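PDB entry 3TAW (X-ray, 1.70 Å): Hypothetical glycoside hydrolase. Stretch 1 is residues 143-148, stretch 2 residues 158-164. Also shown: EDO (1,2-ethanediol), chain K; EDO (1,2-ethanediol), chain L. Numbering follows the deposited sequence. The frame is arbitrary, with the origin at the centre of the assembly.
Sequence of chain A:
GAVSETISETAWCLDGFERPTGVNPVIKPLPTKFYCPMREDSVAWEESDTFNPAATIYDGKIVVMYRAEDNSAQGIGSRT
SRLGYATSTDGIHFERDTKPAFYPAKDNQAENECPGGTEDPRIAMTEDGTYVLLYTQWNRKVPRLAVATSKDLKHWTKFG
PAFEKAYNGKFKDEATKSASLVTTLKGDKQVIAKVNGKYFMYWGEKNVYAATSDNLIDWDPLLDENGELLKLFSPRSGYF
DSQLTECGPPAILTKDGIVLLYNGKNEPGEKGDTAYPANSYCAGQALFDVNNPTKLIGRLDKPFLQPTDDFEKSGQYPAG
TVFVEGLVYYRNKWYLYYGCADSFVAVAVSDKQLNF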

ATOM      1  N   PRO A 143       6.407 -12.586  -7.147  1.00 17.59           N
ATOM      2  CA  PRO A 143       6.333 -11.202  -6.719  1.00 16.88           C
ATOM      3  C   PRO A 143       7.279 -10.973  -5.551  1.00 16.20           C
ATOM      4  O   PRO A 143       7.352 -11.794  -4.626  1.00 15.95           O
ATOM      5  CB  PRO A 143       4.869 -11.034  -6.296  1.00 16.84           C
ATOM      6  CG  PRO A 143       4.469 -12.399  -5.844  1.00 17.50           C
ATOM      7  CD  PRO A 143       5.287 -13.380  -6.606  1.00 18.11           C
ATOM      8  N   ARG A 144       8.034  -9.880  -5.606  1.00 15.49           N
ATOM      9  CA  ARG A 144       9.020  -9.609  -4.572  1.00 15.55           C
ATOM     10  C   ARG A 144       8.879  -8.190  -4.057  1.00 14.77           C
ATOM     11  O   ARG A 144       8.831  -7.235  -4.834  1.00 14.35           O
ATOM     12  CB  ARG A 144      10.444  -9.824  -5.053  1.00 16.17           C
ATOM     13  CG  ARG A 144      10.759 -11.266  -5.511  1.00 17.38           C
ATOM     14  CD  ARG A 144      12.224 -11.385  -5.880  1.00 18.54           C
ATOM     15  NE  ARG A 144      12.635 -12.763  -6.142  1.00 19.92           N
ATOM     16  CZ  ARG A 144      12.522 -13.393  -7.308  1.00 20.96           C
ATOM     17  NH1 ARG A 144      11.991 -12.790  -8.359  1.00 21.16           N
ATOM     18  NH2 ARG A 144      12.926 -14.661  -7.413  1.00 21.78           N
ATOM     19  N   LEU A 145       8.822  -8.068  -2.741  1.00 14.47           N
ATOM     20  CA  LEU A 145       8.833  -6.758  -2.105  1.00 14.02           C
ATOM     21  C   LEU A 145      10.216  -6.142  -2.286  1.00 14.12           C
ATOM     22  O   LEU A 145      11.224  -6.755  -1.915  1.00 15.42           O
ATOM     23  CB  LEU A 145       8.523  -6.938  -0.617  1.00 14.10           C
ATOM     24  CG  LEU A 145       8.321  -5.720   0.247  1.00 14.38           C
ATOM     25  CD1 LEU A 145       7.089  -4.875  -0.223  1.00 13.70           C
ATOM     26  CD2 LEU A 145       8.170  -6.197   1.694  1.00 14.78           C
ATOM     27  N   ALA A 146      10.268  -4.919  -2.794  1.00 13.58           N
ATOM     28  CA  ALA A 146      11.536  -4.256  -3.062  1.00 13.81           C
ATOM     29  C   ALA A 146      11.496  -2.809  -2.579  1.00 13.40           C
ATOM     30  O   ALA A 146      10.429  -2.262  -2.280  1.00 12.58           O
ATOM     31  CB  ALA A 146      11.880  -4.348  -4.582  1.00 14.33           C
ATOM     32  N   VAL A 147      12.672  -2.207  -2.495  1.00 13.70           N
ATOM     33  CA  VAL A 147      12.851  -0.880  -1.927  1.00 13.68           C
ATOM     34  C   VAL A 147      13.523   0.076  -2.906  1.00 13.91           C
ATOM     35  O   VAL A 147      14.488  -0.291  -3.589  1.00 14.25           O
ATOM     36  CB  VAL A 147      13.733  -0.946  -0.657  1.00 14.13           C
ATOM     37  CG1 VAL A 147      13.822   0.436   0.023  1.00 14.69           C
ATOM     38  CG2 VAL A 147      13.188  -2.010   0.346  1.00 14.23           C
ATOM     39  N   ALA A 148      13.026   1.307  -2.965  1.00 13.39           N
ATOM     40  CA  ALA A 148      13.706   2.363  -3.686  1.00 13.24           C
ATOM     41  C   ALA A 148      13.629   3.632  -2.866  1.00 13.50           C
ATOM     42  O   ALA A 148      12.703   3.802  -2.044  1.00 13.16           O
ATOM     43  CB  ALA A 148      13.093   2.538  -5.129  1.00 13.24           C
TER
HETATM   44  C1  EDO K 396      11.545 -11.750  -1.103  1.00 23.26           C
HETATM   45  O1  EDO K 396      10.453 -11.870  -1.994  1.00 21.88           O
HETATM   46  C2  EDO K 396      12.407 -10.492  -1.288  1.00 24.82           C
HETATM   47  O2  EDO K 396      11.924  -9.290  -0.687  1.00 26.51           O
HETATM   48  C1  EDO L 397      16.350 -12.258  -7.255  1.00 33.57           C
HETATM   49  O1  EDO L 397      16.306 -11.085  -6.429  1.00 28.17           O
HETATM   50  C2  EDO L 397      16.729 -13.485  -6.438  1.00 34.60           C
HETATM   51  O2  EDO L 397      18.045 -13.372  -5.895  1.00 35.00           O
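Stretch 2, residues 158-164: KFGPAFE

Residues 158-164 lie along strand 143-148 as an antiparallel β neighbour whose pairing, held by three backbone hydrogen bonds, is loosened at a glycine, patched there by a water, and closed by a turn. The general principle is that a β pairing can tolerate an irregular residue if the main-chain groups it displaces find other partners.

Lys-158 to Pro-161 form the strand, running at 160° to the N-to-C direction of its neighbour, with the two axes approaching to 4.5 Å. At one end the register is regular: Ala-148 faces Lys-158 as a non-hydrogen-bonded pair, their CA atoms 4.4 Å apart and their side chains on the same face of the sheet, with Ala-148 CB 4.1 Å from Lys-158 CA. Next to this pair, Phe-159 N donates to Val-147 O at 2.9 Å.

The regularity breaks at Phe-159, whose phi/psi of -102/-3 leaves the extended region, and at Gly-160, at 86/-170. A CB on Gly-160 would be jammed against the carbonyl oxygen of Phe-159 and would clash with Pro-161 CD, so this backbone calls for glycine. Val-147 N still reaches Gly-160 O, at 3.1 Å, but Gly-160 N is served by a water: it donates to the water oxygen at 2.9 Å, and the same water donates to Val-147 O at 2.8 Å. The carbonyl of Val-147 therefore accepts from both Phe-159 N and the water. The Phe-159 ring, with chi1 in the m well, turns its edge to the neighbouring strand, its CD2 lying 4.4 Å from Ala-148 CA.

Beyond the glycine the backbones close up. Ala-146 CA and Pro-161 CA are 3.8 Å apart, and CA-H...O contacts join Ala-146 CA to Gly-160 O at 3.4 Å and Pro-161 CA to Leu-145 O at 3.2 Å. Proline has no amide hydrogen to offer, but it stands here in a non-hydrogen-bonded position, and the next amide, Ala-162 N, donates to Leu-145 O at 2.7 Å.

The strand ends at Pro-161, which also opens a type I turn to Glu-164; its closing bond, Glu-164 N to Pro-161 O at 3.3 Å, is weak. Apolar packing supports this end: Ala-162 CB, pointing toward the other stretch, lies 3.9 Å from Val-147 CG2, and Phe-163 CZ lies 3.9 Å from Leu-145 CD2. The 1,2-ethanediol of chain K, probably from the crystallisation liquor, adds a bridge, with its O2 donating to Leu-145 O at 2.9 Å and accepting from Phe-163 N at 3.0 Å.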

ATOM      1  N   LYS A 158      17.060   2.194  -7.043  1.00 15.86           N
ATOM      2  CA  LYS A 158      16.471   0.892  -6.747  1.00 15.89           C
ATOM      3  C   LYS A 158      17.495   0.046  -6.009  1.00 16.24           C
ATOM      4  O   LYS A 158      18.620  -0.160  -6.507  1.00 16.58           O
ATOM      5  CB  LYS A 158      16.024   0.186  -8.020  1.00 16.00           C
ATOM      6  CG  LYS A 158      14.888   0.883  -8.769  1.00 15.82           C
ATOM      7  CD  LYS A 158      14.440   0.075  -9.963  1.00 15.69           C
ATOM      8  CE  LYS A 158      13.422   0.821 -10.811  1.00 15.72           C
ATOM      9  NZ  LYS A 158      13.043   0.114 -12.072  1.00 15.72           N
ATOM     10  N   PHE A 159      17.137  -0.446  -4.825  1.00 16.20           N
ATOM     11  CA  PHE A 159      18.045  -1.287  -4.029  1.00 16.73           C
ATOM     12  C   PHE A 159      17.736  -2.779  -4.090  1.00 17.04           C
ATOM     13  O   PHE A 159      18.491  -3.603  -3.545  1.00 18.12           O
ATOM     14  CB  PHE A 159      18.048  -0.804  -2.579  1.00 16.97           C
ATOM     15  CG  PHE A 159      18.673   0.544  -2.405  1.00 17.64           C
ATOM     16  CD1 PHE A 159      20.045   0.662  -2.254  1.00 18.68           C
ATOM     17  CD2 PHE A 159      17.896   1.697  -2.406  1.00 17.72           C
ATOM     18  CE1 PHE A 159      20.642   1.912  -2.114  1.00 19.66           C
ATOM     19  CE2 PHE A 159      18.485   2.953  -2.247  1.00 18.51           C
ATOM     20  CZ  PHE A 159      19.864   3.057  -2.103  1.00 18.84           C
ATOM     21  N   GLY A 160      16.669  -3.131  -4.783  1.00 16.01           N
ATOM     22  CA  GLY A 160      16.268  -4.519  -4.931  1.00 16.63           C
ATOM     23  C   GLY A 160      15.400  -5.038  -3.803  1.00 15.70           C
ATOM     24  O   GLY A 160      14.949  -4.266  -2.943  1.00 14.70           O
ATOM     25  N   PRO A 161      15.175  -6.356  -3.787  1.00 16.17           N
ATOM     26  CA  PRO A 161      14.256  -6.966  -2.830  1.00 15.71           C
ATOM     27  C   PRO A 161      14.610  -6.696  -1.378  1.00 15.45           C
ATOM     28  O   PRO A 161      15.792  -6.741  -0.996  1.00 15.91           O
ATOM     29  CB  PRO A 161      14.378  -8.469  -3.143  1.00 16.84           C
ATOM     30  CG  PRO A 161      14.767  -8.501  -4.606  1.00 17.18           C
ATOM     31  CD  PRO A 161      15.678  -7.333  -4.774  1.00 16.93           C
ATOM     32  N   ALA A 162      13.588  -6.408  -0.572  1.00 14.84           N
ATOM     33  CA  ALA A 162      13.767  -6.080   0.837  1.00 15.29           C
ATOM     34  C   ALA A 162      14.392  -7.233   1.629  1.00 16.06           C
ATOM     35  O   ALA A 162      15.103  -6.994   2.615  1.00 15.88           O
ATOM     36  CB  ALA A 162      12.437  -5.697   1.449  1.00 14.52           C
ATOM     37  N   PHE A 163      14.113  -8.467   1.202  1.00 16.50           N
ATOM     38  CA  PHE A 163      14.592  -9.664   1.930  1.00 17.47           C
ATOM     39  C   PHE A 163      15.669 -10.445   1.157  1.00 18.60           C
ATOM     40  O   PHE A 163      15.865 -11.661   1.384  1.00 19.79           O
ATOM     41  CB  PHE A 163      13.414 -10.596   2.261  1.00 17.41           C
ATOM     42  CG  PHE A 163      12.222  -9.902   2.896  1.00 16.82           C
ATOM     43  CD1 PHE A 163      12.383  -8.930   3.873  1.00 16.55           C
ATOM     44  CD2 PHE A 163      10.930 -10.258   2.546  1.00 16.66           C
ATOM     45  CE1 PHE A 163      11.281  -8.319   4.459  1.00 16.02           C
ATOM     46  CE2 PHE A 163       9.817  -9.628   3.127  1.00 16.21           C
ATOM     47  CZ  PHE A 163       9.993  -8.670   4.072  1.00 15.88           C
ATOM     48  N   GLU A 164      16.378  -9.756   0.264  1.00 19.30           N
ATOM     49  CA  GLU A 164      17.423 -10.399  -0.547  1.00 20.75           C
ATOM     50  C   GLU A 164      18.488 -11.019   0.349  1.00 21.23           C
ATOM     51  O   GLU A 164      18.890 -12.170   0.145  1.00 22.04           O
ATOM     52  CB  GLU A 164      18.069  -9.387  -1.509  1.00 21.80           C
ATOM     53  CG  GLU A 164      19.068 -10.012  -2.518  1.00 23.97           C
ATOM     54  CD  GLU A 164      18.415 -10.887  -3.578  1.00 26.18           C
ATOM     55  OE1 GLU A 164      17.198 -10.746  -3.843  1.00 27.35           O
ATOM     56  OE2 GLU A 164      19.135 -11.710  -4.202  1.00 27.99           O
TER
HETATM   57  O   HOH W   1      14.306  -1.903  -5.843  1.00 14.44           O